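Side-chain contacts in glycoside hydrolase family 31 (Trueperella pyogenes, PDB 5I0F), which degrades cycloalternan, probably by cleaving its alpha-glucosidic bonds through a covalent glycosyl-enzyme intermediate: residues Tyr500-Leu503 against Leu504-Ala507; Gln446-Thr449 against Glu450-Tyr454; Gly647-Leu650 against Met651-Met654; Phe280-Val283 against Ala284-Ala288; Glu292-Phe295 against Gly296-Ser300. All coordinates share one frame; numbering follows the deposited sequence.

Interaction 1 (Tyr500-Leu503 against Leu504-Ala507)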
# COMPACT_ATOMS: atom_id res chain seq x y z
N TYR A 500 11.09 -5.80 -11.03
CA TYR A 500 11.61 -7.04 -10.45
C TYR A 500 10.97 -8.29 -11.09
O TYR A 500 11.65 -9.31 -11.28
CB TYR A 500 11.46 -7.05 -8.94
CG TYR A 500 12.48 -6.19 -8.22
CD1 TYR A 500 12.29 -4.81 -8.04
CD2 TYR A 500 13.64 -6.76 -7.72
CE1 TYR A 500 13.23 -4.04 -7.36
CE2 TYR A 500 14.58 -6.00 -7.02
CZ TYR A 500 14.38 -4.64 -6.85
OH TYR A 500 15.31 -3.93 -6.12
N GLY A 501 9.68 -8.20 -11.44
CA GLY A 501 9.03 -9.25 -12.24
C GLY A 501 9.78 -9.52 -13.54
O GLY A 501 10.04 -10.67 -13.88
N ASP A 502 10.16 -8.45 -14.24
CA ASP A 502 10.92 -8.56 -15.49
C ASP A 502 12.32 -9.17 -15.28
O ASP A 502 12.79 -9.95 -16.12
CB ASP A 502 11.04 -7.20 -16.20
CG ASP A 502 9.72 -6.73 -16.78
OD1 ASP A 502 8.77 -7.54 -16.86
OD2 ASP A 502 9.62 -5.53 -17.16
N LEU A 503 13.00 -8.82 -14.18
CA LEU A 503 14.28 -9.46 -13.84
C LEU A 503 14.12 -10.97 -13.73
O LEU A 503 14.85 -11.72 -14.35
CB LEU A 503 14.87 -8.88 -12.54
CG LEU A 503 16.13 -9.58 -12.01
CD1 LEU A 503 17.25 -9.50 -13.05
CD2 LEU A 503 16.54 -9.02 -10.65
N LEU A 504 13.11 -11.39 -12.96
CA LEU A 504 12.86 -12.81 -12.76
C LEU A 504 12.52 -13.56 -14.05
O LEU A 504 13.11 -14.60 -14.34
CB LEU A 504 11.75 -12.98 -11.74
CG LEU A 504 12.17 -12.61 -10.30
CD1 LEU A 504 10.95 -12.31 -9.46
CD2 LEU A 504 13.00 -13.70 -9.64
N ARG A 505 11.60 -13.00 -14.83
CA ARG A 505 11.27 -13.53 -16.15
C ARG A 505 12.50 -13.67 -17.03
O ARG A 505 12.63 -14.69 -17.69
CB ARG A 505 10.25 -12.65 -16.88
CG ARG A 505 8.84 -12.67 -16.33
CD ARG A 505 7.98 -11.68 -17.11
NE ARG A 505 6.68 -11.50 -16.48
CZ ARG A 505 6.32 -10.48 -15.69
NH1 ARG A 505 7.14 -9.45 -15.39
NH2 ARG A 505 5.08 -10.48 -15.19
N SER A 506 13.38 -12.66 -17.03
CA SER A 506 14.60 -12.70 -17.87
C SER A 506 15.59 -13.78 -17.45
O SER A 506 16.41 -14.20 -18.26
CB SER A 506 15.33 -11.32 -17.91
OG SER A 506 16.03 -11.05 -16.70
N ALA A 507 15.50 -14.21 -16.19
CA ALA A 507 16.34 -15.23 -15.64
C ALA A 507 15.68 -16.61 -15.61
O ALA A 507 16.15 -17.49 -14.89
CB ALA A 507 16.76 -14.83 -14.23

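Interaction 2 (Gln446-Thr449 against Glu450-Tyr454)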
# COMPACT_ATOMS: atom_id res chain seq x y z
N GLN A 446 16.05 -1.60 -15.83
CA GLN A 446 17.18 -2.49 -16.09
C GLN A 446 18.43 -2.12 -15.29
O GLN A 446 19.09 -3.03 -14.76
CB GLN A 446 17.46 -2.65 -17.58
CG GLN A 446 16.40 -3.60 -18.15
CD GLN A 446 16.54 -3.95 -19.60
OE1 GLN A 446 17.53 -3.61 -20.25
NE2 GLN A 446 15.54 -4.66 -20.13
N TRP A 447 18.72 -0.82 -15.18
CA TRP A 447 19.88 -0.36 -14.43
C TRP A 447 19.78 -0.80 -12.97
O TRP A 447 20.72 -1.34 -12.41
CB TRP A 447 20.07 1.17 -14.53
CG TRP A 447 21.43 1.57 -14.09
CD1 TRP A 447 22.51 1.81 -14.89
CD2 TRP A 447 21.87 1.73 -12.74
NE1 TRP A 447 23.60 2.12 -14.12
CE2 TRP A 447 23.25 2.07 -12.80
CE3 TRP A 447 21.25 1.62 -11.49
CZ2 TRP A 447 24.00 2.31 -11.67
CZ3 TRP A 447 22.00 1.84 -10.36
CH2 TRP A 447 23.37 2.18 -10.45
N TRP A 448 18.64 -0.54 -12.35
CA TRP A 448 18.43 -0.88 -10.96
C TRP A 448 18.48 -2.39 -10.72
O TRP A 448 19.16 -2.85 -9.80
CB TRP A 448 17.06 -0.34 -10.51
CG TRP A 448 16.79 -0.54 -9.05
CD1 TRP A 448 15.91 -1.42 -8.49
CD2 TRP A 448 17.40 0.16 -7.96
NE1 TRP A 448 15.93 -1.31 -7.13
CE2 TRP A 448 16.83 -0.34 -6.78
CE3 TRP A 448 18.37 1.16 -7.88
CZ2 TRP A 448 17.19 0.12 -5.52
CZ3 TRP A 448 18.75 1.62 -6.62
CH2 TRP A 448 18.13 1.11 -5.46
N THR A 449 17.78 -3.16 -11.56
CA THR A 449 17.70 -4.61 -11.34
C THR A 449 18.97 -5.36 -11.76
O THR A 449 19.24 -6.44 -11.25
CB THR A 449 16.48 -5.22 -12.05
OG1 THR A 449 16.51 -4.88 -13.44
CG2 THR A 449 15.18 -4.71 -11.41
N GLU A 450 19.76 -4.81 -12.67
CA GLU A 450 21.01 -5.45 -13.08
C GLU A 450 21.96 -5.60 -11.88
O GLU A 450 22.67 -6.59 -11.77
CB GLU A 450 21.68 -4.66 -14.20
CG GLU A 450 22.83 -5.37 -14.87
CD GLU A 450 22.46 -6.69 -15.55
OE1 GLU A 450 21.29 -6.91 -15.95
OE2 GLU A 450 23.38 -7.53 -15.70
N GLN A 451 21.92 -4.63 -10.97
CA GLN A 451 22.67 -4.72 -9.70
C GLN A 451 22.32 -6.00 -8.88
O GLN A 451 23.15 -6.49 -8.11
CB GLN A 451 22.42 -3.47 -8.85
CG GLN A 451 22.80 -2.12 -9.48
CD GLN A 451 24.27 -1.76 -9.29
OE1 GLN A 451 24.80 -1.86 -8.17
NE2 GLN A 451 24.93 -1.30 -10.36
N ARG A 452 21.09 -6.50 -9.03
CA ARG A 452 20.59 -7.69 -8.32
C ARG A 452 20.55 -8.97 -9.12
O ARG A 452 20.14 -10.01 -8.58
CB ARG A 452 19.13 -7.45 -7.85
CG ARG A 452 18.99 -6.50 -6.71
CD ARG A 452 18.76 -5.06 -7.16
NE ARG A 452 18.79 -4.27 -5.94
CZ ARG A 452 19.22 -3.02 -5.82
NH1 ARG A 452 19.64 -2.30 -6.87
NH2 ARG A 452 19.20 -2.49 -4.61
N ARG A 453 20.94 -8.92 -10.39
CA ARG A 453 20.76 -10.05 -11.29
C ARG A 453 21.48 -11.29 -10.79
O ARG A 453 20.93 -12.40 -10.86
CB ARG A 453 21.21 -9.70 -12.73
CG ARG A 453 21.11 -10.86 -13.73
CD ARG A 453 21.44 -10.41 -15.15
NE ARG A 453 20.39 -9.54 -15.65
CZ ARG A 453 19.21 -9.95 -16.10
NH1 ARG A 453 18.88 -11.24 -16.14
NH2 ARG A 453 18.32 -9.04 -16.51
N TYR A 454 22.68 -11.11 -10.26
CA TYR A 454 23.47 -12.27 -9.74
C TYR A 454 22.76 -13.05 -8.63
O TYR A 454 22.98 -14.26 -8.49
CB TYR A 454 24.87 -11.86 -9.29
CG TYR A 454 24.93 -11.38 -7.86
CD1 TYR A 454 24.67 -10.05 -7.53
CD2 TYR A 454 25.25 -12.25 -6.83
CE1 TYR A 454 24.73 -9.62 -6.23
CE2 TYR A 454 25.30 -11.83 -5.52
CZ TYR A 454 25.03 -10.51 -5.23
OH TYR A 454 25.10 -10.11 -3.92
O HOH W 1 23.41 -1.46 -13.04
O HOH W 2 18.24 -6.24 -15.48

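Interaction 3 (Gly647-Leu650 against Met651-Met654)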
# COMPACT_ATOMS: atom_id res chain seq x y z
N GLY A 647 -12.12 -13.99 -14.57
CA GLY A 647 -11.94 -12.63 -14.05
C GLY A 647 -12.42 -12.44 -12.61
O GLY A 647 -12.26 -11.36 -12.05
N LYS A 648 -13.00 -13.48 -12.01
CA LYS A 648 -13.42 -13.41 -10.62
C LYS A 648 -12.23 -13.43 -9.61
O LYS A 648 -11.15 -13.96 -9.91
CB LYS A 648 -14.36 -14.56 -10.30
CG LYS A 648 -15.68 -14.48 -11.04
CD LYS A 648 -16.62 -15.52 -10.48
CE LYS A 648 -17.87 -15.65 -11.30
NZ LYS A 648 -18.68 -16.75 -10.74
N PRO A 649 -12.43 -12.86 -8.43
CA PRO A 649 -11.45 -13.01 -7.35
C PRO A 649 -11.38 -14.44 -6.83
O PRO A 649 -12.31 -15.21 -7.03
CB PRO A 649 -11.99 -12.10 -6.25
CG PRO A 649 -13.05 -11.26 -6.87
CD PRO A 649 -13.56 -12.00 -8.05
N LEU A 650 -10.29 -14.78 -6.15
CA LEU A 650 -10.19 -16.05 -5.42
C LEU A 650 -10.77 -15.82 -4.03
O LEU A 650 -11.65 -16.54 -3.62
CB LEU A 650 -8.74 -16.53 -5.34
CG LEU A 650 -8.48 -17.84 -4.61
CD1 LEU A 650 -9.12 -19.01 -5.36
CD2 LEU A 650 -6.99 -18.07 -4.48
N MET A 651 -10.29 -14.79 -3.34
CA MET A 651 -10.90 -14.32 -2.09
C MET A 651 -12.00 -13.35 -2.46
O MET A 651 -11.74 -12.21 -2.82
CB MET A 651 -9.85 -13.67 -1.19
CG MET A 651 -10.37 -13.23 0.16
SD MET A 651 -8.98 -12.80 1.24
CE MET A 651 -9.84 -12.48 2.78
N ARG A 652 -13.25 -13.84 -2.39
CA ARG A 652 -14.31 -13.34 -3.28
C ARG A 652 -15.50 -12.85 -2.47
O ARG A 652 -16.15 -13.63 -1.79
CB ARG A 652 -14.74 -14.46 -4.25
CG ARG A 652 -15.85 -14.11 -5.24
CD ARG A 652 -16.27 -15.33 -6.06
NE ARG A 652 -15.10 -15.93 -6.71
CZ ARG A 652 -15.12 -17.06 -7.42
NH1 ARG A 652 -16.25 -17.72 -7.61
NH2 ARG A 652 -13.99 -17.51 -7.96
N ALA A 653 -15.79 -11.56 -2.57
CA ALA A 653 -17.00 -11.03 -1.95
C ALA A 653 -18.24 -11.81 -2.42
O ALA A 653 -18.29 -12.33 -3.54
CB ALA A 653 -17.16 -9.57 -2.25
N MET A 654 -19.24 -11.87 -1.57
CA MET A 654 -20.44 -12.67 -1.83
C MET A 654 -21.24 -12.20 -3.04
O MET A 654 -21.92 -12.99 -3.69
CB MET A 654 -21.35 -12.63 -0.61
CG MET A 654 -20.68 -13.09 0.66
SD MET A 654 -20.71 -14.88 0.78
CE MET A 654 -22.38 -14.99 1.42

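Interaction 4 (Phe280-Val283 against Ala284-Ala288)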
# COMPACT_ATOMS: atom_id res chain seq x y z
N PHE A 280 -12.86 -3.69 -16.20
CA PHE A 280 -11.74 -3.02 -15.55
C PHE A 280 -10.40 -3.74 -15.79
O PHE A 280 -9.40 -3.11 -16.19
CB PHE A 280 -12.03 -2.84 -14.06
CG PHE A 280 -10.94 -2.09 -13.31
CD1 PHE A 280 -10.44 -0.88 -13.78
CD2 PHE A 280 -10.42 -2.61 -12.12
CE1 PHE A 280 -9.43 -0.20 -13.09
CE2 PHE A 280 -9.43 -1.93 -11.42
CZ PHE A 280 -8.93 -0.72 -11.90
N LEU A 281 -10.40 -5.05 -15.65
CA LEU A 281 -9.19 -5.85 -15.91
C LEU A 281 -8.67 -5.74 -17.35
O LEU A 281 -7.44 -5.73 -17.57
CB LEU A 281 -9.42 -7.32 -15.55
CG LEU A 281 -9.68 -7.59 -14.07
CD1 LEU A 281 -9.77 -9.10 -13.85
CD2 LEU A 281 -8.62 -6.99 -13.18
N ASP A 282 -9.58 -5.65 -18.33
CA ASP A 282 -9.19 -5.39 -19.70
C ASP A 282 -8.39 -4.09 -19.86
O ASP A 282 -7.51 -4.03 -20.71
CB ASP A 282 -10.41 -5.36 -20.64
CG ASP A 282 -10.98 -6.74 -20.93
OD1 ASP A 282 -10.24 -7.75 -20.79
OD2 ASP A 282 -12.16 -6.80 -21.32
N VAL A 283 -8.69 -3.08 -19.06
CA VAL A 283 -7.99 -1.80 -19.09
C VAL A 283 -6.74 -1.80 -18.19
O VAL A 283 -5.66 -1.33 -18.60
CB VAL A 283 -8.97 -0.67 -18.69
CG1 VAL A 283 -8.27 0.65 -18.42
CG2 VAL A 283 -10.01 -0.50 -19.79
N ALA A 284 -6.87 -2.35 -16.99
CA ALA A 284 -5.81 -2.31 -15.98
C ALA A 284 -4.69 -3.31 -16.19
O ALA A 284 -3.55 -2.97 -15.98
CB ALA A 284 -6.39 -2.48 -14.59
N GLY A 285 -5.02 -4.53 -16.61
CA GLY A 285 -4.08 -5.65 -16.71
C GLY A 285 -4.63 -6.76 -15.85
O GLY A 285 -5.40 -6.51 -14.93
N ARG A 286 -4.29 -8.00 -16.17
CA ARG A 286 -4.85 -9.18 -15.51
C ARG A 286 -3.78 -9.90 -14.69
O ARG A 286 -2.63 -9.85 -15.05
CB ARG A 286 -5.41 -10.14 -16.55
CG ARG A 286 -6.74 -9.68 -17.13
CD ARG A 286 -7.21 -10.57 -18.25
NE ARG A 286 -8.48 -10.06 -18.77
CZ ARG A 286 -9.68 -10.28 -18.25
NH1 ARG A 286 -9.85 -11.05 -17.17
NH2 ARG A 286 -10.75 -9.74 -18.84
N PRO A 287 -4.18 -10.62 -13.62
CA PRO A 287 -3.20 -11.44 -12.89
C PRO A 287 -2.47 -12.45 -13.79
O PRO A 287 -3.06 -12.98 -14.74
CB PRO A 287 -4.01 -12.16 -11.81
CG PRO A 287 -5.44 -11.80 -12.03
CD PRO A 287 -5.54 -10.73 -13.07
N ALA A 288 -1.19 -12.64 -13.46
CA ALA A 288 -0.29 -13.57 -14.14
C ALA A 288 -0.49 -15.01 -13.63
O ALA A 288 -0.97 -15.19 -12.51
CB ALA A 288 1.15 -13.13 -13.82
O HOH W 3 -7.54 -8.50 -21.22

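Interaction 5 (Glu292-Phe295 against Gly296-Ser300)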
# COMPACT_ATOMS: atom_id res chain seq x y z
N GLU A 292 2.70 -23.39 -8.29
CA GLU A 292 1.90 -23.95 -7.17
C GLU A 292 2.52 -23.73 -5.78
O GLU A 292 1.79 -23.67 -4.78
CB GLU A 292 1.59 -25.44 -7.36
CG GLU A 292 2.79 -26.39 -7.51
CD GLU A 292 3.52 -26.71 -6.20
OE1 GLU A 292 2.83 -26.90 -5.16
OE2 GLU A 292 4.80 -26.79 -6.20
N TRP A 293 3.84 -23.60 -5.71
CA TRP A 293 4.51 -23.43 -4.41
C TRP A 293 4.15 -22.13 -3.68
O TRP A 293 4.38 -22.06 -2.47
CB TRP A 293 6.04 -23.59 -4.50
CG TRP A 293 6.79 -22.71 -5.52
CD1 TRP A 293 7.21 -23.11 -6.77
CD2 TRP A 293 7.24 -21.36 -5.37
NE1 TRP A 293 7.88 -22.08 -7.39
CE2 TRP A 293 7.90 -21.00 -6.57
CE3 TRP A 293 7.16 -20.42 -4.33
CZ2 TRP A 293 8.48 -19.74 -6.75
CZ3 TRP A 293 7.74 -19.16 -4.52
CH2 TRP A 293 8.39 -18.84 -5.73
N ILE A 294 3.57 -21.14 -4.36
CA ILE A 294 3.09 -19.95 -3.64
C ILE A 294 1.97 -20.25 -2.64
O ILE A 294 1.73 -19.45 -1.73
CB ILE A 294 2.69 -18.76 -4.55
CG1 ILE A 294 1.46 -19.06 -5.40
CG2 ILE A 294 3.88 -18.33 -5.42
CD1 ILE A 294 0.72 -17.83 -5.86
N PHE A 295 1.32 -21.41 -2.76
CA PHE A 295 0.17 -21.75 -1.94
C PHE A 295 0.46 -22.52 -0.66
O PHE A 295 -0.47 -22.81 0.10
CB PHE A 295 -0.87 -22.50 -2.78
CG PHE A 295 -1.47 -21.65 -3.85
CD1 PHE A 295 -2.19 -20.51 -3.52
CD2 PHE A 295 -1.36 -21.99 -5.17
CE1 PHE A 295 -2.76 -19.72 -4.50
CE2 PHE A 295 -1.93 -21.21 -6.17
CZ PHE A 295 -2.62 -20.07 -5.83
N GLY A 296 1.73 -22.87 -0.42
CA GLY A 296 2.10 -23.45 0.88
C GLY A 296 2.30 -22.37 1.95
O GLY A 296 2.13 -21.19 1.68
N LEU A 297 2.67 -22.75 3.16
CA LEU A 297 2.93 -21.75 4.20
C LEU A 297 4.21 -20.97 3.91
O LEU A 297 5.27 -21.55 3.57
CB LEU A 297 3.01 -22.43 5.57
CG LEU A 297 3.29 -21.53 6.78
CD1 LEU A 297 2.23 -20.47 6.92
CD2 LEU A 297 3.37 -22.39 8.03
N TRP A 298 4.12 -19.65 4.04
CA TRP A 298 5.27 -18.76 3.95
C TRP A 298 5.77 -18.45 5.37
O TRP A 298 4.98 -18.00 6.21
CB TRP A 298 4.90 -17.43 3.30
CG TRP A 298 4.59 -17.48 1.83
CD1 TRP A 298 3.82 -18.39 1.17
CD2 TRP A 298 5.05 -16.55 0.86
NE1 TRP A 298 3.77 -18.09 -0.17
CE2 TRP A 298 4.52 -16.96 -0.39
CE3 TRP A 298 5.85 -15.41 0.91
CZ2 TRP A 298 4.79 -16.28 -1.58
CZ3 TRP A 298 6.11 -14.71 -0.27
CH2 TRP A 298 5.57 -15.14 -1.50
N ALA A 299 7.05 -18.69 5.61
CA ALA A 299 7.71 -18.37 6.89
C ALA A 299 8.54 -17.09 6.76
O ALA A 299 9.28 -16.95 5.79
CB ALA A 299 8.60 -19.51 7.27
N SER A 300 8.44 -16.19 7.72
CA SER A 300 9.18 -14.92 7.69
C SER A 300 9.42 -14.42 9.12
O SER A 300 8.65 -14.71 10.04
CB SER A 300 8.40 -13.90 6.88
OG SER A 300 9.05 -12.63 6.81
O HOH W 4 0.23 -19.53 0.57

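Interaction 1 (Tyr500-Leu503 against Leu504-Ala507)
D502 and R505 meet one turn apart on the last stretch of helix 485-506, where the carboxylate reaches along the helix surface to the guanidinium. The salt bridge runs from D502 OD1 to R505 NH1 at 2.9 Å. Both side chains leave the backbone with CG opposite the carbonyl carbon (chi1 -71° in each), and the arginine then stays extended from CG to NE before its head turns back toward the aspartate. The two flat groups are turned 60° against each other, so this is a single-point contact rather than a paired, coplanar one. On its way the aliphatic part of R505 passes the carbonyl of G501, with R505 CG 3.4 Å from G501 O. That oxygen accepts the backbone N-H of R505. At the tip, R505 NH1 comes to 3.2 Å from G501 C.

S506 closes the turn differently. Its hydroxyl sits between backbone N and carbonyl carbon (chi1 75°), which folds OG back onto L503 O at 2.7 Å as a donor. L503 O also takes a weak bond from A507 N at 3.2 Å, where the helical angles are lost. S506 OG has a further partner in R453, while the Y500 hydroxyl leads away to Q388 and W448. L504 lays its CG against Y500 O, 3.5 Å away, and its side chain faces F464 of the barrel. A serine hydroxyl bonded to the carbonyl three residues back and an i to i+3 ion pair are both common contacts within helices, found here in the last turn of helix 485-506, an outer helix of the TIM barrel.

Interaction 2 (Gln446-Thr449 against Glu450-Tyr454)
R452 lies flat on W448, its guanidinium stacked over the indole with the planes 25° apart and the centres 4.0 Å apart. NH1 sits above the middle of the ring system, 3.4 Å from W448 CE2, whereas NH2 stands just past the rim at W448 CZ2, 3.4 Å from it. The geometry is that of a cation-pi contact, with R452 CZ over the face of the six-membered ring. Two torsions bring the groups together: W448 swings its ring away from its own N (chi1 -175°), and the arginine chain bends at chi2 to fold back. NH1 then donates to W448 O at 3.0 Å, close to the guanidinium plane, so the same residue supplies both the stacking face and an acceptor that fixes the rotation of the head. R452 NE turns to Q388, and W448 NE1 to Y500.

W447 and Q451 repeat the theme with an amide. The two planes are 15° apart, and NE2 stands over one face toward the rim, 3.8 Å from W447 CH2. Water 1 lies over the centre of that face and joins W447 O to Q451 NE2. Further polar partners of the Q451 amide are Q405 and G351.

At the other flank R453 NE bonds E450 OE1 at 2.8 Å, and water 2 links T449 OG1, E450 OE1 and R453 NH2; T449 OG1 also hydrogen-bonds R445 O. R452 N donates to T449 O from above the carbonyl plane. The E450-R453 type I turn thus joins helix 442-450 to helix 453-457, a short turn between two helices on the outside of the TIM barrel, packed against helices 400-412 and 485-506.

Interaction 3 (Gly647-Leu650 against Met651-Met654)
Where the long helix 617-646 gives way to strand 651-652, an edge strand of the antiparallel sheet of the C-terminal domain, the chain makes a tight loop held by R652, whose guanidinium meets P649 and K648. NE and NH2 of R652 both donate to P649 O, at 2.9 and 3.0 Å, a side-on grip by two nitrogens on one oxygen. The carbonyl oxygen lies in the guanidinium plane, only 3° out of it for each bond, and NH2 comes in nearly along the C=O axis. R652 owes this position to a chain that runs straight through its first two torsions and then bends at chi3 (-54°), turning the head back over the loop.

K648 approaches from a different direction, over one face of the guanidinium. Its extended chain lays CD above the plane, 3.6 Å from R652 NH1, and CB stands 3.8 Å from NH2, so the methylene part of the lysine covers that face. The proline ring crosses R652 at about a right angle, its CB 4.1 Å from R652 CB. L650 and M651 turn their side chains to other surroundings: L650 packs on helix 617-646 and M651 on M585 and P586.

The two cationic ends come close, K648 NZ to R652 NH1 at 4.1 Å, but acidic residues stand around them. D657 makes salt bridges with both, and D675 adds another to R652 NH1. The shared D657, with D675 on R652, probably offsets the like charges and helps to keep both residues charged, while the two-pronged bond to P649 O fixes the guanidinium's orientation in this buried loop.

Interaction 4 (Phe280-Val283 against Ala284-Ala288)
R286 folds back over the end of helix 273-284 and touches L281 and D282 in turn. From CB, with CG beside the backbone N (chi1 -75°), the chain runs extended to NE. CG lies 3.9 Å from L281 CB. CD carries the chain onward to NE, which donates to water 3 at 3.1 Å, and the same water donates to D282 OD1. CZ sits under L281, whose CB stands over the centre of one guanidinium face, while NH1 is 3.9 Å from L281 CD1 and finds N278 as a hydrogen-bond partner. At the tip, NH2 forms the salt bridge with D282 OD1 at 2.8 Å. The aspartate oxygen lies at the guanidinium edge, yet is met from above its own carboxylate plane, and the two planes stand 63° apart. Water 3 bridges NE to the same OD1 that NH2 grips, so two N-H groups along one guanidinium edge are directed to the aspartate, one directly and one through water.

Behind this, A284 CB lies over one face of the F280 ring in a CH-pi contact, 4.2 Å from the ring centroid. A284 N and G285 N close the last helical turn on F280 O and L281 O. G285, with positive phi, ends the helix.

F280 stacks on F215 and meets H229 edge-to-face, placing the helix against the mixed sheet that includes strands 212-219, 225-230 and 263-271; beyond G285 the chain heads for barrel strand 297-300.

Interaction 5 (Glu292-Phe295 against Gly296-Ser300)
The main polar contact joins W298 to I294: the indole NE1 donates to I294 O at 2.9 Å with an N-H...O angle of 157°. The acceptor lies close to the indole plane at the ring edge, while the donor is tilted 34° from the carbonyl plane. The first torsion of W298, -70°, swings the indole back toward the preceding turn. I294 O also receives a bond from water 4, at 2.7 Å, so it takes two donors, the indole N-H and the water; the water donates a second time to G296 O. A weaker backbone bond, G296 N to W293 O at 3.4 Å, closes the turn.

These contacts mark the entry to strand 297-300, the first strand of the eight-stranded TIM barrel, which a 3-10 turn at residues 292-295 leads into; strands 326-329 and 587-590 flank it.

The apolar contacts are looser. I294 CB comes within 4.4 Å of W298 CZ2, at the six-membered end of the indole. I294 also spreads its branches over its neighbours, CG1 above the centre of the F295 ring and CG2 over a face of W293 near the rim. The F295 side chain packs on L636, V637 and T640 of helix 617-646.

How the interactions relate
Along the chain the order is interaction 4, 5, 2, 1 and 3. Interactions 1 and 2 touch, their centres 10 Å apart, through probable hydrogen bonds of Y500 with W448 and S506 with R453, so the end of helix 485-506 and the joint between helices 442-450 and 453-457 pack together on the outside of the barrel. Interactions 3 and 4 also touch, with centres 14 Å apart, where G647 packs on L281 and R286; here helix 273-284 meets the loop between helix 617-646 and strand 651-652. Interaction 5 follows interaction 4 after three residues and opens the first barrel strand. The five thus lie partly on the family 31 TIM barrel and partly at its junctions with neighbouring domains.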